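Long-range contacts in gamma-glutamyltransferase 1 Threonine peptidase. MEROPS family T03 (Pseudomonas nitroreducens, PDB 7D9X), which transfers the gamma-glutamyl group of glutathione and related compounds to amino acids, peptides or water, as an N-terminal nucleophile enzyme: residues Leu89-Gly94 / Gly165-Ile170; Tyr136-Pro141 / Leu157-Asp162. The protein carries 1 engineered substitution. All coordinates share one frame; numbering follows the deposited sequence.

Interaction 1. Residues Leu89-Gly94 / Gly165-Ile170; sequences LGTPGG and GDIQAI. With GBL (gamma-butyrolactone), chain H; GLY (glycine), chain F.
T91 and D166 meet through a side-chain-to-backbone bond: D166 N donates to T91 OG1 at 2.8 Å, nearly straight at 170°. The hydroxyl spends its own proton on P92 O, 2.7 Å away and in the carbonyl plane on a lone pair, so OG1 is gripped as both acceptor and donor. What brings OG1 there is its torsion, anti to the backbone N (chi1 178°). One backbone bond joins the segments further along, from Q168 N to G90 O at 3.2 Å. That same oxygen takes a CA-H...O contact from I167, while L89 CA and G165 CA make similar contacts with Q168 O and P92 O.

Apolar contacts fill in around these bonds. The CD1 end of I167 reaches T91 CB at 3.4 Å, a tight fit, and lies against T91 CG2 as well; helix 97-109 packs on both residues. L89 CB meets A169 CB at 3.9 Å, and the CG and CD edge of the P92 ring crosses D166 CB. At G165 a side chain would run into T91 OG1.

The ligands lie past P92, where the chain has left the sheet. G93 N holds the bound glycine through OXT at 3.0 Å, with a weak bond from G94 N, and gamma-butyrolactone sits beside G165 N, G93 CA and the P92 ring. P92 also touches T1, the probable nucleophile. Two antiparallel strands of the four-stranded sheet thus open into a glycine-rich loop at the active site, the arrangement expected of the N-terminal nucleophile fold of gamma-glutamyltransferases.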
loop_
_atom_site.group_PDB
_atom_site.type_symbol
_atom_site.label_atom_id
_atom_site.label_comp_id
_atom_site.label_asym_id
_atom_site.label_seq_id
_atom_site.Cartn_x
_atom_site.Cartn_y
_atom_site.Cartn_z
ATOM N N LEU B 89 0.020 -8.963 -7.910
ATOM C CA LEU B 89 -0.113 -9.068 -6.469
ATOM C C LEU B 89 0.247 -7.760 -5.783
ATOM O O LEU B 89 0.939 -6.906 -6.343
ATOM C CB LEU B 89 0.772 -10.188 -5.921
ATOM C CG LEU B 89 2.273 -9.915 -5.783
ATOM C CD1 LEU B 89 2.927 -11.020 -4.904
ATOM C CD2 LEU B 89 2.969 -9.832 -7.120
ATOM N N GLY B 90 -0.228 -7.645 -4.549
ATOM C CA GLY B 90 0.061 -6.509 -3.689
ATOM C C GLY B 90 -0.561 -6.763 -2.336
ATOM O O GLY B 90 -1.281 -7.752 -2.144
ATOM N N THR B 91 -0.285 -5.858 -1.382
ATOM C CA THR B 91 -0.746 -6.075 -0.011
ATOM C C THR B 91 -0.662 -4.768 0.770
ATOM O O THR B 91 0.168 -3.908 0.457
ATOM C CB THR B 91 0.107 -7.148 0.701
ATOM O OG1 THR B 91 -0.339 -7.287 2.043
ATOM C CG2 THR B 91 1.571 -6.739 0.683
ATOM N N PRO B 92 -1.464 -4.620 1.820
ATOM C CA PRO B 92 -1.189 -3.607 2.847
ATOM C C PRO B 92 -0.096 -4.104 3.786
ATOM O O PRO B 92 0.414 -5.210 3.650
ATOM C CB PRO B 92 -2.528 -3.479 3.570
ATOM C CG PRO B 92 -3.135 -4.856 3.450
ATOM C CD PRO B 92 -2.739 -5.319 2.068
ATOM N N GLY B 93 0.249 -3.258 4.756
ATOM C CA GLY B 93 1.164 -3.664 5.809
ATOM C C GLY B 93 2.270 -2.677 6.112
ATOM O O GLY B 93 3.256 -3.039 6.767
ATOM N N GLY B 94 2.132 -1.437 5.646
ATOM C CA GLY B 94 3.147 -0.429 5.928
ATOM C C GLY B 94 4.531 -0.855 5.485
ATOM O O GLY B 94 4.738 -1.342 4.372
ATOM N N GLY B 165 -0.075 -8.357 6.488
ATOM C CA GLY B 165 -0.473 -8.239 5.097
ATOM C C GLY B 165 -1.854 -8.790 4.843
ATOM O O GLY B 165 -2.521 -9.354 5.712
ATOM N N ASP B 166 -2.275 -8.610 3.590
ATOM C CA ASP B 166 -3.552 -9.085 3.063
ATOM C C ASP B 166 -3.333 -9.200 1.561
ATOM O O ASP B 166 -3.819 -8.351 0.795
ATOM C CB ASP B 166 -4.694 -8.152 3.428
ATOM C CG ASP B 166 -6.061 -8.761 3.131
ATOM O OD1 ASP B 166 -6.138 -9.925 2.682
ATOM O OD2 ASP B 166 -7.084 -8.083 3.381
ATOM N N ILE B 167 -2.540 -10.210 1.155
ATOM C CA ILE B 167 -2.181 -10.369 -0.246
ATOM C C ILE B 167 -3.432 -10.675 -1.046
ATOM O O ILE B 167 -4.227 -11.553 -0.684
ATOM C CB ILE B 167 -1.147 -11.494 -0.394
ATOM C CG1 ILE B 167 0.224 -11.129 0.220
ATOM C CG2 ILE B 167 -0.938 -11.831 -1.865
ATOM C CD1 ILE B 167 1.041 -10.144 -0.626
ATOM N N GLN B 168 -3.590 -9.978 -2.162
ATOM C CA GLN B 168 -4.623 -10.272 -3.159
ATOM C C GLN B 168 -3.886 -10.486 -4.474
ATOM O O GLN B 168 -3.247 -9.564 -4.995
ATOM C CB GLN B 168 -5.639 -9.160 -3.253
ATOM C CG GLN B 168 -6.360 -8.855 -1.946
ATOM C CD GLN B 168 -7.216 -10.009 -1.462
ATOM O OE1 GLN B 168 -7.803 -10.754 -2.248
ATOM N NE2 GLN B 168 -7.290 -10.156 -0.154
ATOM N N ALA B 169 -3.926 -11.716 -4.990
ATOM C CA ALA B 169 -3.077 -12.103 -6.106
ATOM C C ALA B 169 -3.873 -12.821 -7.193
ATOM O O ALA B 169 -4.894 -13.459 -6.928
ATOM C CB ALA B 169 -1.940 -13.013 -5.653
ATOM N N ILE B 170 -3.374 -12.707 -8.422
ATOM C CA ILE B 170 -3.893 -13.431 -9.571
ATOM C C ILE B 170 -2.692 -14.031 -10.284
ATOM O O ILE B 170 -1.738 -13.318 -10.608
ATOM C CB ILE B 170 -4.685 -12.520 -10.528
ATOM C CG1 ILE B 170 -5.912 -11.932 -9.829
ATOM C CG2 ILE B 170 -5.086 -13.297 -11.776
ATOM C CD1 ILE B 170 -6.577 -10.800 -10.600
HETATM C CA GBL H . -1.938 -4.533 7.205
HETATM C C GBL H . -3.253 -4.044 7.576
HETATM O O GBL H . -3.677 -2.933 7.510
HETATM C CB GBL H . -2.120 -5.998 6.980
HETATM C CG GBL H . -3.739 -6.243 7.140
HETATM O OD GBL H . -4.015 -5.193 8.045
HETATM N N GLY F . -1.950 -0.734 9.063
HETATM C CA GLY F . -1.162 -1.163 7.919
HETATM C C GLY F . -1.508 -0.432 6.631
HETATM O O GLY F . -2.513 0.297 6.577
HETATM O OXT GLY F . -0.777 -0.531 5.625
#

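Interaction 2. Residues Tyr136-Pro141 / Leu157-Asp162; sequences YDAYAP and LEDQGD. Engineered in segment 157-162: D162 (natural residue Trp). With GBL (gamma-butyrolactone), chain H.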
loop_
_atom_site.group_PDB
_atom_site.type_symbol
_atom_site.label_atom_id
_atom_site.label_comp_id
_atom_site.label_asym_id
_atom_site.label_seq_id
_atom_site.Cartn_x
_atom_site.Cartn_y
_atom_site.Cartn_z
ATOM N N TYR B 136 6.147 -10.798 13.873
ATOM C CA TYR B 136 5.261 -11.851 13.403
ATOM C C TYR B 136 3.836 -11.455 13.762
ATOM O O TYR B 136 3.606 -10.507 14.523
ATOM C CB TYR B 136 5.652 -13.208 14.007
ATOM C CG TYR B 136 5.524 -13.267 15.511
ATOM C CD1 TYR B 136 4.310 -13.586 16.111
ATOM C CD2 TYR B 136 6.618 -13.019 16.332
ATOM C CE1 TYR B 136 4.186 -13.646 17.495
ATOM C CE2 TYR B 136 6.503 -13.075 17.724
ATOM C CZ TYR B 136 5.285 -13.398 18.290
ATOM O OH TYR B 136 5.149 -13.464 19.657
ATOM N N ASP B 137 2.869 -12.163 13.189
ATOM C CA ASP B 137 1.469 -11.904 13.479
ATOM C C ASP B 137 0.847 -13.109 14.173
ATOM O O ASP B 137 1.383 -14.220 14.144
ATOM C CB ASP B 137 0.665 -11.547 12.195
ATOM C CG ASP B 137 0.689 -12.651 11.147
ATOM O OD1 ASP B 137 1.304 -13.716 11.358
ATOM O OD2 ASP B 137 0.070 -12.443 10.073
ATOM N N ALA B 138 -0.299 -12.872 14.808
ATOM C CA ALA B 138 -1.003 -13.934 15.511
ATOM C C ALA B 138 -1.623 -14.952 14.567
ATOM O O ALA B 138 -1.995 -16.045 15.010
ATOM C CB ALA B 138 -2.079 -13.333 16.416
ATOM N N TYR B 139 -1.732 -14.630 13.281
ATOM C CA TYR B 139 -2.215 -15.608 12.322
ATOM C C TYR B 139 -1.275 -16.798 12.240
ATOM O O TYR B 139 -1.717 -17.953 12.230
ATOM C CB TYR B 139 -2.362 -14.941 10.951
ATOM C CG TYR B 139 -2.428 -15.907 9.789
ATOM C CD1 TYR B 139 -3.625 -16.531 9.437
ATOM C CD2 TYR B 139 -1.301 -16.189 9.039
ATOM C CE1 TYR B 139 -3.687 -17.402 8.374
ATOM C CE2 TYR B 139 -1.361 -17.064 7.964
ATOM C CZ TYR B 139 -2.549 -17.671 7.647
ATOM O OH TYR B 139 -2.604 -18.540 6.593
ATOM N N ALA B 140 0.027 -16.539 12.150
ATOM C CA ALA B 140 1.038 -17.594 12.026
ATOM C C ALA B 140 2.244 -17.193 12.865
ATOM O O ALA B 140 3.301 -16.819 12.344
ATOM C CB ALA B 140 1.418 -17.825 10.562
ATOM N N PRO B 141 2.110 -17.238 14.184
ATOM C CA PRO B 141 3.175 -16.712 15.046
ATOM C C PRO B 141 4.412 -17.593 15.038
ATOM O O PRO B 141 4.343 -18.797 14.791
ATOM C CB PRO B 141 2.527 -16.685 16.439
ATOM C CG PRO B 141 1.466 -17.740 16.376
ATOM C CD PRO B 141 0.936 -17.694 14.952
ATOM N N LEU B 157 11.804 -11.383 19.224
ATOM C CA LEU B 157 10.600 -11.755 18.488
ATOM C C LEU B 157 9.399 -11.031 19.090
ATOM O O LEU B 157 9.213 -11.033 20.314
ATOM C CB LEU B 157 10.380 -13.268 18.529
ATOM C CG LEU B 157 11.620 -14.124 18.254
ATOM C CD1 LEU B 157 11.234 -15.583 18.073
ATOM C CD2 LEU B 157 12.395 -13.624 17.035
ATOM N N GLU B 158 8.580 -10.424 18.234
ATOM C CA GLU B 158 7.486 -9.589 18.707
ATOM C C GLU B 158 6.235 -9.767 17.862
ATOM O O GLU B 158 6.290 -9.643 16.637
ATOM C CB GLU B 158 7.905 -8.111 18.692
ATOM C CG GLU B 158 6.811 -7.159 19.127
ATOM C CD GLU B 158 7.289 -5.715 19.202
ATOM O OE1 GLU B 158 8.509 -5.501 19.390
ATOM O OE2 GLU B 158 6.438 -4.801 19.065
ATOM N N ASP B 159 5.115 -10.047 18.528
ATOM C CA ASP B 159 3.800 -9.992 17.903
ATOM C C ASP B 159 3.466 -8.536 17.608
ATOM O O ASP B 159 3.371 -7.708 18.520
ATOM C CB ASP B 159 2.753 -10.618 18.819
ATOM C CG ASP B 159 1.350 -10.581 18.231
ATOM O OD1 ASP B 159 1.070 -9.732 17.357
ATOM O OD2 ASP B 159 0.511 -11.403 18.662
ATOM N N GLN B 160 3.287 -8.216 16.331
ATOM C CA GLN B 160 3.092 -6.826 15.939
ATOM C C GLN B 160 1.665 -6.338 16.143
ATOM O O GLN B 160 1.419 -5.141 15.985
ATOM C CB GLN B 160 3.524 -6.643 14.480
ATOM C CG GLN B 160 2.665 -7.377 13.470
ATOM C CD GLN B 160 3.070 -7.055 12.043
ATOM O OE1 GLN B 160 4.225 -6.700 11.776
ATOM N NE2 GLN B 160 2.104 -7.135 11.113
ATOM N N GLY B 161 0.742 -7.206 16.530
ATOM C CA GLY B 161 -0.588 -6.771 16.893
ATOM C C GLY B 161 -1.557 -6.572 15.747
ATOM O O GLY B 161 -2.652 -6.048 15.970
ATOM N N ASP B 162 -1.184 -6.953 14.530
ATOM C CA ASP B 162 -2.101 -6.956 13.395
ATOM C C ASP B 162 -1.541 -7.941 12.381
ATOM O O ASP B 162 -0.343 -8.235 12.384
ATOM C CB ASP B 162 -2.267 -5.558 12.786
ATOM C CG ASP B 162 -3.550 -5.419 11.988
ATOM O OD1 ASP B 162 -4.267 -6.440 11.797
ATOM O OD2 ASP B 162 -3.866 -4.285 11.536
HETATM C CA GBL H . -1.938 -4.533 7.205
HETATM C C GBL H . -3.253 -4.044 7.576
HETATM O O GBL H . -3.677 -2.933 7.510
HETATM C CB GBL H . -2.120 -5.998 6.980
HETATM C CG GBL H . -3.739 -6.243 7.140
HETATM O OD GBL H . -4.015 -5.193 8.045
HETATM O O HOH W 1 -0.711 -9.944 15.213
#
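Y136 pairs in parallel with D159, the backbones joined by Y136 N to E158 O at 3.0 Å and by Q160 N to Y136 O at 2.9 Å.

The Y136 ring folds back over the strand it pairs with, because its CG sits between the backbone N and the carbonyl carbon (chi1 63°). One ring face rests on the 158-159 peptide, with D159 N 3.3 Å above the plane and displaced toward the rim. D159 CB lies by CE1 at 3.6 Å, and L157 CB approaches CE2 near the ring edge. With an alanine in place of Y136, the 158-159 peptide would probably lose the ring that covers it, and L157 CB and D159 CB the aromatic surface they pack against.

The carboxylate of D159 turns to the chain beyond it: OD1 accepts from G161 N at 2.7 Å, an Asx turn, and also from water 1. That water accepts from A138 N, bridging the two segments. Q160 CG lies along Y136 O, while its NE2 donates to D162 O at 3.0 Å, a carbonyl oxygen that D137 CB also touches. D137 OD1, met from above the carboxylate plane, receives A140 N in an Asx motif, and OD2 forms a salt bridge with R184 and accepts from M164 N.

The engineered D162 brings OD2 to 3.6 Å from OD of gamma-butyrolactone, and its OD1 is bonded to Y170 of the other chain. Strand 133-136, helix 144-153 and strand 156-159 form a beta-alpha-beta crossover, whose second strand leads on to D162 at the ligand pocket.

Interaction 1 is buried near the centre of the chain, whereas interaction 2 lies at the surface, their centres about 17 Å apart. They use different sheets: 89-94 and 165-170 extend antiparallel neighbours of the four-stranded sheet, while Y136 and 157-159 belong to the small mixed one, from which the rest of both segments runs on as loop. Interaction 2 is nested in the chain between the segments of interaction 1, and 157-162 almost runs into 165-170. Their chemistry follows their place: a threonine hydroxyl, glycines and close aliphatic packing inside, against an aromatic ring, carboxylates and a bridging water outside. Both touch gamma-butyrolactone, so the two come together at one pocket.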